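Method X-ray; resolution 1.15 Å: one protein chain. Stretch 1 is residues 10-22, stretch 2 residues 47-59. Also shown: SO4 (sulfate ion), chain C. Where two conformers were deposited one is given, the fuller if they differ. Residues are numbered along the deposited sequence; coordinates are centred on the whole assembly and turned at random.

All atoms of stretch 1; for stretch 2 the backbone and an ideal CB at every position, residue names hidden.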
ATOM      1  N   LEU A  10     -14.793   2.015   7.828  1.00 10.94           N
ATOM      2  CA  LEU A  10     -14.054   2.824   6.869  1.00 10.95           C
ATOM      3  C   LEU A  10     -12.712   2.196   6.522  1.00  9.51           C
ATOM      4  O   LEU A  10     -12.347   2.218   5.338  1.00  9.37           O
ATOM      5  CB  LEU A  10     -13.830   4.241   7.401  1.00 12.90           C
ATOM      6  CG  LEU A  10     -15.056   5.184   7.476  1.00 15.76           C
ATOM      7  CD1 LEU A  10     -14.683   6.430   8.271  1.00 17.11           C
ATOM      8  CD2 LEU A  10     -15.509   5.535   6.083  1.00 18.10           C
ATOM      9  N   TRP A  11     -11.998   1.684   7.509  1.00  9.35           N
ATOM     10  CA  TRP A  11     -10.690   1.071   7.219  1.00  8.85           C
ATOM     11  C   TRP A  11     -10.852  -0.119   6.256  1.00  7.72           C
ATOM     12  O   TRP A  11     -10.069  -0.263   5.311  1.00  7.70           O
ATOM     13  CB  TRP A  11     -10.001   0.610   8.505  1.00  8.98           C
ATOM     14  CG  TRP A  11      -8.643   0.020   8.245  1.00  8.78           C
ATOM     15  CD1 TRP A  11      -8.347  -1.286   7.954  1.00  8.90           C
ATOM     16  CD2 TRP A  11      -7.418   0.734   8.215  1.00  8.95           C
ATOM     17  NE1 TRP A  11      -6.993  -1.417   7.750  1.00  8.86           N
ATOM     18  CE2 TRP A  11      -6.389  -0.201   7.926  1.00  8.80           C
ATOM     19  CE3 TRP A  11      -7.069   2.079   8.424  1.00  9.48           C
ATOM     20  CZ2 TRP A  11      -5.050   0.172   7.842  1.00  9.73           C
ATOM     21  CZ3 TRP A  11      -5.721   2.443   8.317  1.00 11.17           C
ATOM     22  CH2 TRP A  11      -4.739   1.497   8.055  1.00 10.77           C
ATOM     23  N   GLY A  12     -11.826  -0.993   6.522  1.00  7.96           N
ATOM     24  CA  GLY A  12     -12.023  -2.125   5.610  1.00  8.04           C
ATOM     25  C   GLY A  12     -12.355  -1.688   4.203  1.00  7.88           C
ATOM     26  O   GLY A  12     -11.829  -2.248   3.233  1.00  7.73           O
ATOM     27  N   ASN A  13     -13.195  -0.656   4.077  1.00  7.94           N
ATOM     28  CA  ASN A  13     -13.534  -0.135   2.752  1.00  7.72           C
ATOM     29  C   ASN A  13     -12.317   0.520   2.089  1.00  7.17           C
ATOM     30  O   ASN A  13     -12.164   0.460   0.857  1.00  7.96           O
ATOM     31  CB  ASN A  13     -14.673   0.889   2.877  1.00  8.55           C
ATOM     32  CG  ASN A  13     -15.990   0.241   3.146  1.00  9.71           C
ATOM     33  OD1 ASN A  13     -16.172  -0.965   2.977  1.00 11.05           O
ATOM     34  ND2 ASN A  13     -16.962   1.049   3.557  1.00 11.03           N
ATOM     35  N   LEU A  14     -11.449   1.145   2.893  1.00  7.02           N
ATOM     36  CA  LEU A  14     -10.189   1.749   2.405  1.00  7.28           C
ATOM     37  C   LEU A  14      -9.268   0.690   1.836  1.00  7.04           C
ATOM     38  O   LEU A  14      -8.650   0.876   0.785  1.00  7.32           O
ATOM     39  CB  LEU A  14      -9.524   2.466   3.555  1.00  8.24           C
ATOM     40  CG  LEU A  14      -8.139   3.041   3.353  1.00  8.84           C
ATOM     41  CD1 LEU A  14      -8.139   4.094   2.253  1.00 10.12           C
ATOM     42  CD2 LEU A  14      -7.634   3.608   4.674  1.00  9.79           C
ATOM     43  N   MET A  15      -9.075  -0.442   2.514  1.00  7.37           N
ATOM     44  CA  MET A  15      -8.280  -1.561   2.014  1.00  6.98           C
ATOM     45  C   MET A  15      -8.824  -2.035   0.667  1.00  6.44           C
ATOM     46  O   MET A  15      -8.041  -2.266  -0.280  1.00  7.19           O
ATOM     47  CB  MET A  15      -8.279  -2.697   3.021  1.00  9.11           C
ATOM     48  CG  MET A  15      -7.509  -2.351   4.300  1.00  9.74           C
ATOM     49  SD  MET A  15      -5.746  -2.123   4.097  1.00  9.69           S
ATOM     50  CE  MET A  15      -5.233  -3.850   3.911  1.00 11.28           C
ATOM     51  N   VAL A  16     -10.151  -2.231   0.527  1.00  6.48           N
ATOM     52  CA  VAL A  16     -10.714  -2.647  -0.755  1.00  6.79           C
ATOM     53  C   VAL A  16     -10.522  -1.593  -1.858  1.00  6.69           C
ATOM     54  O   VAL A  16     -10.171  -1.930  -3.003  1.00  7.08           O
ATOM     55  CB  VAL A  16     -12.193  -3.023  -0.588  1.00  7.40           C
ATOM     56  CG1 VAL A  16     -12.858  -3.247  -1.947  1.00  8.23           C
ATOM     57  CG2 VAL A  16     -12.300  -4.282   0.257  1.00  8.20           C
ATOM     58  N   ALA A  17     -10.760  -0.330  -1.516  1.00  6.85           N
ATOM     59  CA  ALA A  17     -10.613   0.730  -2.508  1.00  6.72           C
ATOM     60  C   ALA A  17      -9.172   0.774  -2.980  1.00  6.35           C
ATOM     61  O   ALA A  17      -8.910   0.903  -4.182  1.00  6.97           O
ATOM     62  CB  ALA A  17     -11.019   2.066  -1.909  1.00  8.07           C
ATOM     63  N   ALA A  18      -8.208   0.692  -2.060  1.00  6.45           N
ATOM     64  CA  ALA A  18      -6.806   0.729  -2.463  1.00  6.28           C
ATOM     65  C   ALA A  18      -6.436  -0.486  -3.305  1.00  6.30           C
ATOM     66  O   ALA A  18      -5.793  -0.335  -4.359  1.00  6.72           O
ATOM     67  CB  ALA A  18      -5.923   0.813  -1.247  1.00  6.80           C
ATOM     68  N   ARG A  19      -6.874  -1.689  -2.913  1.00  6.59           N
ATOM     69  CA  ARG A  19      -6.552  -2.897  -3.683  1.00  6.99           C
ATOM     70  C   ARG A  19      -7.131  -2.851  -5.083  1.00  7.06           C
ATOM     71  O   ARG A  19      -6.543  -3.433  -6.017  1.00  8.34           O
ATOM     72  CB  ARG A  19      -7.117  -4.095  -2.908  1.00  6.92           C
ATOM     73  CG  ARG A  19      -6.561  -5.440  -3.448  1.00  7.31           C
ATOM     74  CD  ARG A  19      -7.097  -6.642  -2.661  1.00  7.85           C
ATOM     75  NE  ARG A  19      -6.680  -6.665  -1.276  1.00  8.02           N
ATOM     76  CZ  ARG A  19      -7.495  -6.450  -0.226  1.00  7.91           C
ATOM     77  NH1 ARG A  19      -8.767  -6.109  -0.354  1.00  8.47           N
ATOM     78  NH2 ARG A  19      -6.973  -6.518   1.008  1.00  8.90           N
ATOM     79  N   SER A  20      -8.258  -2.158  -5.253  1.00  7.39           N
ATOM     80  CA  SER A  20      -8.893  -2.083  -6.579  0.50  7.61           C
ATOM     81  C   SER A  20      -8.468  -0.863  -7.365  1.00  7.40           C
ATOM     82  O   SER A  20      -8.998  -0.617  -8.456  1.00  8.55           O
ATOM     83  CB  SER A  20     -10.413  -2.091  -6.485  0.50  8.07           C
ATOM     84  OG  SER A  20     -10.845  -0.994  -5.719  0.50  8.16           O
ATOM     85  N   ASN A  21      -7.488  -0.106  -6.877  1.00  6.84           N
ATOM     86  CA  ASN A  21      -6.998   1.084  -7.590  1.00  6.76           C
ATOM     87  C   ASN A  21      -8.058   2.172  -7.678  1.00  6.96           C
ATOM     88  O   ASN A  21      -7.984   3.035  -8.560  1.00  7.74           O
ATOM     89  CB  ASN A  21      -6.444   0.738  -8.981  1.00  7.38           C
ATOM     90  CG  ASN A  21      -5.247   1.606  -9.408  1.00  7.19           C
ATOM     91  OD1 ASN A  21      -4.587   2.279  -8.617  1.00  7.43           O
ATOM     92  ND2 ASN A  21      -4.924   1.515 -10.702  1.00  8.59           N
ATOM     93  N   ASN A  22      -9.023   2.151  -6.766  1.00  7.11           N
ATOM     94  CA  ASN A  22     -10.047   3.181  -6.719  1.00  7.53           C
ATOM     95  C   ASN A  22      -9.570   4.337  -5.871  1.00  7.04           C
ATOM     96  O   ASN A  22      -9.962   4.536  -4.692  1.00  7.24           O
ATOM     97  CB  ASN A  22     -11.373   2.614  -6.213  1.00  8.81           C
ATOM     98  CG  ASN A  22     -12.532   3.578  -6.486  1.00  9.73           C
ATOM     99  OD1 ASN A  22     -12.336   4.783  -6.623  1.00  9.93           O
ATOM    100  ND2 ASN A  22     -13.748   3.067  -6.544  1.00 13.44           N
ATOM    101  N   UNK A  47      -1.520  -2.078   5.798  1.00  7.44           N
ATOM    102  CA  UNK A  47      -1.951  -0.717   5.440  1.00  7.07           C
ATOM    103  C   UNK A  47      -2.526  -0.756   4.026  1.00  6.85           C
ATOM    104  O   UNK A  47      -2.324  -1.737   3.300  1.00  7.47           O
ATOM    105  CB  UNK A  47      -0.794   0.279   5.532  1.00  7.07           C
ATOM    106  N   UNK A  48      -3.178   0.331   3.590  1.00  6.90           N
ATOM    107  CA  UNK A  48      -3.654   0.394   2.221  1.00  7.28           C
ATOM    108  C   UNK A  48      -2.523   0.461   1.217  1.00  6.99           C
ATOM    109  O   UNK A  48      -2.754   0.217   0.025  1.00  7.12           O
ATOM    110  CB  UNK A  48      -4.574   1.603   2.042  1.00  7.28           C
ATOM    111  N   UNK A  49      -1.293   0.795   1.633  1.00  7.17           N
ATOM    112  CA  UNK A  49      -0.155   0.702   0.702  1.00  7.21           C
ATOM    113  C   UNK A  49       0.083  -0.752   0.329  1.00  7.25           C
ATOM    114  O   UNK A  49       0.252  -1.063  -0.856  1.00  7.31           O
ATOM    115  CB  UNK A  49       1.109   1.307   1.316  1.00  7.21           C
ATOM    116  N   UNK A  50       0.065  -1.684   1.305  1.00  7.76           N
ATOM    117  CA  UNK A  50       0.134  -3.109   1.002  1.00  8.49           C
ATOM    118  C   UNK A  50      -0.992  -3.574   0.155  1.00  7.98           C
ATOM    119  O   UNK A  50      -0.828  -4.373  -0.776  1.00  8.83           O
ATOM    120  CB  UNK A  50       0.162  -3.932   2.292  1.00  8.49           C
ATOM    121  N   UNK A  51      -2.217  -3.124   0.477  1.00  7.67           N
ATOM    122  CA  UNK A  51      -3.399  -3.499  -0.292  1.00  7.24           C
ATOM    123  C   UNK A  51      -3.245  -3.085  -1.750  1.00  6.83           C
ATOM    124  O   UNK A  51      -3.531  -3.877  -2.661  1.00  7.39           O
ATOM    125  CB  UNK A  51      -4.655  -2.864   0.309  1.00  7.24           C
ATOM    126  N   UNK A  52      -2.813  -1.839  -1.986  1.00  6.31           N
ATOM    127  CA  UNK A  52      -2.609  -1.379  -3.343  1.00  6.28           C
ATOM    128  C   UNK A  52      -1.574  -2.210  -4.045  1.00  6.30           C
ATOM    129  O   UNK A  52      -1.806  -2.615  -5.194  1.00  7.01           O
ATOM    130  CB  UNK A  52      -2.199   0.095  -3.358  1.00  6.28           C
ATOM    131  N   UNK A  53      -0.454  -2.499  -3.397  1.00  6.37           N
ATOM    132  CA  UNK A  53       0.582  -3.325  -4.035  1.00  6.73           C
ATOM    133  C   UNK A  53       0.023  -4.687  -4.432  1.00  7.27           C
ATOM    134  O   UNK A  53       0.165  -5.121  -5.583  1.00  7.49           O
ATOM    135  CB  UNK A  53       1.779  -3.504  -3.099  1.00  6.73           C
ATOM    136  N   UNK A  54      -0.663  -5.376  -3.510  1.00  7.39           N
ATOM    137  CA  UNK A  54      -1.096  -6.738  -3.858  1.00  8.01           C
ATOM    138  C   UNK A  54      -2.174  -6.732  -4.907  1.00  8.19           C
ATOM    139  O   UNK A  54      -2.310  -7.725  -5.651  1.00 10.12           O
ATOM    140  CB  UNK A  54      -1.599  -7.478  -2.617  1.00  8.01           C
ATOM    141  N   UNK A  55      -2.948  -5.655  -5.068  1.00  7.78           N
ATOM    142  CA  UNK A  55      -3.945  -5.535  -6.128  1.00  8.15           C
ATOM    143  C   UNK A  55      -3.363  -5.055  -7.438  1.00  7.56           C
ATOM    144  O   UNK A  55      -4.141  -4.860  -8.381  1.00  8.54           O
ATOM    145  CB  UNK A  55      -5.059  -4.582  -5.691  1.00  8.15           C
ATOM    146  N   UNK A  56      -2.051  -4.840  -7.514  1.00  7.30           N
ATOM    147  CA  UNK A  56      -1.408  -4.267  -8.704  1.00  7.72           C
ATOM    148  C   UNK A  56      -1.938  -2.890  -9.006  1.00  7.66           C
ATOM    149  O   UNK A  56      -1.923  -2.396 -10.150  1.00  8.61           O
ATOM    150  CB  UNK A  56      -1.612  -5.174  -9.919  1.00  7.72           C
ATOM    151  N   UNK A  57      -2.365  -2.189  -7.951  1.00  7.05           N
ATOM    152  CA  UNK A  57      -2.936  -0.839  -8.057  1.00  7.00           C
ATOM    153  C   UNK A  57      -1.789   0.156  -7.907  1.00  6.88           C
ATOM    154  O   UNK A  57      -1.701   0.906  -6.939  1.00  7.09           O
ATOM    155  CB  UNK A  57      -4.020  -0.598  -7.004  1.00  7.00           C
ATOM    156  N   UNK A  58      -0.885   0.150  -8.899  1.00  6.53           N
ATOM    157  CA  UNK A  58       0.390   0.828  -8.689  1.00  6.85           C
ATOM    158  C   UNK A  58       0.283   2.352  -8.655  1.00  6.55           C
ATOM    159  O   UNK A  58       1.050   2.990  -7.952  1.00  6.78           O
ATOM    160  CB  UNK A  58       1.370   0.417  -9.790  1.00  6.85           C
ATOM    161  N   UNK A  59      -0.699   2.904  -9.366  1.00  6.31           N
ATOM    162  CA  UNK A  59      -0.896   4.372  -9.268  1.00  6.30           C
ATOM    163  C   UNK A  59      -1.404   4.787  -7.863  1.00  6.88           C
ATOM    164  O   UNK A  59      -0.877   5.783  -7.349  1.00  7.10           O
ATOM    165  CB  UNK A  59      -1.889   4.839 -10.335  1.00  6.30           C
TER
HETATM  166  S   SO4 C 202      -5.834   0.379 -14.075  0.80 20.72           S
HETATM  167  O1  SO4 C 202      -6.878   0.571 -15.142  1.00 23.79           O
HETATM  168  O2  SO4 C 202      -6.499   0.051 -12.721  1.00 22.50           O
HETATM  169  O3  SO4 C 202      -4.852  -0.673 -14.473  1.00 25.25           O
HETATM  170  O4  SO4 C 202      -4.930   1.557 -13.970  1.00 18.50           O

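Position 47 precedes a helix, and its CA-to-CB bond points away from stretch 1. The extended backbone (phi/psi -132/169) suits an N-cap: Ser, Thr, Asp or Asn. It is T47, whose OG1 accepts weak bonds from the backbone N atoms of positions 49 and 50, while its CA lies 4.0 Å from W11 CZ2.

At position 48, phi of -68° in the first helical turn permits proline. The ideal CB, 3.6 Å from A18 CB, enters an apolar pocket, so Pro, Val or another compact apolar residue would suit. P48 fills it as a knob among W11, L14, M15 and A18, its CD 3.8 Å from W11 CH2 and its CG 3.9 Å from L14 CD2.

Positions 49, 50 and 53 have nothing of stretch 1 within 5.5 Å of their ideal CB atoms, so this contact hardly restricts them; they are L49, L50 and I53.

Position 51 points toward stretch 1, its ideal CB 3.5 Å from M15 O. With the helix axes approaching to 7.4 Å, a small residue fits best. A51 places its CB 3.8 Å from M15 CE and over one face of the R19 guanidinium.

Position 52 points sideways, with its ideal CB 3.8 Å from A18 O; small residues suit the close backbones. In A52, CA makes a CA-H...O contact of 3.5 Å with A18 O.

Position 54 points sideways, its ideal CB 5.3 Å from R19 NE. A cationic guanidinium invites Glu or Asp, or a neutral acceptor such as Gln. E54 reaches it: OE2 takes hydrogen bonds from R19 NE (2.8 Å) and NH2 (3.1 Å) in a salt bridge, near the guanidinium plane.

Position 55 decides itself: an ideal CB would sit 1.9 Å from R19 O, a clash. G55 instead brings its CA to 3.3 Å from that R19 O in a CA-H...O contact.

Position 56 points away with positive phi (61°), favouring Gly, Asn or a tolerant polar residue. K56 completes a Schellman motif.

Position 57 stands right before a helix and points toward stretch 1, its ideal CB tight against A18 O (3.2 Å). Ala, Gly or Ser would suit, a serine hydroxyl having carbonyls within reach. A57 offers no side-chain cap; its CB lies 3.4 Å from N21 OD1.

Position 58 points away; it is Y58.

Position 59 points sideways near the N21 amide, so a polar side chain with an acceptor suits. Q59 OE1 accepts from N21 ND2 at 2.9 Å, while its NE2 donates to sulfate O4 at 2.9 Å.

Stretch 2 (47-59) TPLLAAIEGKAYQ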
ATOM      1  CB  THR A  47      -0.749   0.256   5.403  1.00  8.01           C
ATOM      2  OG1 THR A  47       0.133  -0.114   4.338  1.00  8.42           O
ATOM      3  CG2 THR A  47      -0.007   0.296   6.758  1.00  8.63           C
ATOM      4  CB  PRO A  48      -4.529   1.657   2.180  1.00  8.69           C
ATOM      5  CG  PRO A  48      -4.095   2.462   3.356  1.00  9.52           C
ATOM      6  CD  PRO A  48      -3.732   1.416   4.421  1.00  7.96           C
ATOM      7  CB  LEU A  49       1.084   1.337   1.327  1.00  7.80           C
ATOM      8  CG  LEU A  49       2.371   1.256   0.499  1.00  7.64           C
ATOM      9  CD1 LEU A  49       2.190   1.890  -0.899  1.00  8.59           C
ATOM     10  CD2 LEU A  49       3.529   1.923   1.239  1.00  8.37           C
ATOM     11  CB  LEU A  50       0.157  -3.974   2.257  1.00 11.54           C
ATOM     12  CG  LEU A  50       1.411  -4.163   3.044  1.00 13.01           C
ATOM     13  CD1 LEU A  50       1.160  -5.253   4.107  1.00 12.49           C
ATOM     14  CD2 LEU A  50       2.590  -4.615   2.126  1.00 12.76           C
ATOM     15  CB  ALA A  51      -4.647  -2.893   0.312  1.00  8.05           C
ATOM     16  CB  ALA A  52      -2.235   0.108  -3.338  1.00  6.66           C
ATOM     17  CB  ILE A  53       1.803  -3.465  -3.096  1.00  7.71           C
ATOM     18  CG1 ILE A  53       2.523  -2.125  -2.995  1.00  7.79           C
ATOM     19  CG2 ILE A  53       2.737  -4.586  -3.605  1.00  7.84           C
ATOM     20  CD1 ILE A  53       3.476  -2.051  -1.799  1.00  8.95           C
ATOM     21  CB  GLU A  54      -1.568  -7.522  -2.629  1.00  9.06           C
ATOM     22  CG  GLU A  54      -2.897  -7.090  -2.069  1.00  9.03           C
ATOM     23  CD  GLU A  54      -3.230  -7.774  -0.749  1.00  9.24           C
ATOM     24  OE1 GLU A  54      -2.508  -8.714  -0.332  1.00  9.28           O
ATOM     25  OE2 GLU A  54      -4.185  -7.311  -0.086  1.00  8.87           O
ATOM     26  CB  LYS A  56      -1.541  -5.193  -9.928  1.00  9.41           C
ATOM     27  CG  LYS A  56      -1.039  -6.610  -9.676  1.00 12.22           C
ATOM     28  CD  LYS A  56      -0.940  -7.449 -10.928  1.00 16.82           C
ATOM     29  CE  LYS A  56      -2.268  -7.576 -11.642  1.00 22.55           C
ATOM     30  NZ  LYS A  56      -2.090  -8.542 -12.786  1.00 29.71           N
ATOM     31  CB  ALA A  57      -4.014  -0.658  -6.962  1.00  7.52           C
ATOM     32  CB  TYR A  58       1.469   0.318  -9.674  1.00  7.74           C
ATOM     33  CG  TYR A  58       1.727  -1.151  -9.498  1.00  7.69           C
ATOM     34  CD1 TYR A  58       2.215  -1.666  -8.291  1.00  8.09           C
ATOM     35  CD2 TYR A  58       1.517  -2.037 -10.519  1.00  8.91           C
ATOM     36  CE1 TYR A  58       2.441  -3.021  -8.106  1.00  8.45           C
ATOM     37  CE2 TYR A  58       1.770  -3.406 -10.367  1.00  8.89           C
ATOM     38  CZ  TYR A  58       2.206  -3.875  -9.167  1.00  8.38           C
ATOM     39  OH  TYR A  58       2.383  -5.240  -9.045  1.00  9.74           O
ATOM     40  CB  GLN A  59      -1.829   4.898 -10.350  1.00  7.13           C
ATOM     41  CG  GLN A  59      -1.420   4.524 -11.783  1.00  7.90           C
ATOM     42  CD  GLN A  59      -2.175   3.334 -12.321  1.00  7.56           C
ATOM     43  OE1 GLN A  59      -2.274   2.288 -11.632  1.00  7.81           O
ATOM     44  NE2 GLN A  59      -2.747   3.446 -13.507  1.00  8.42           N
TER
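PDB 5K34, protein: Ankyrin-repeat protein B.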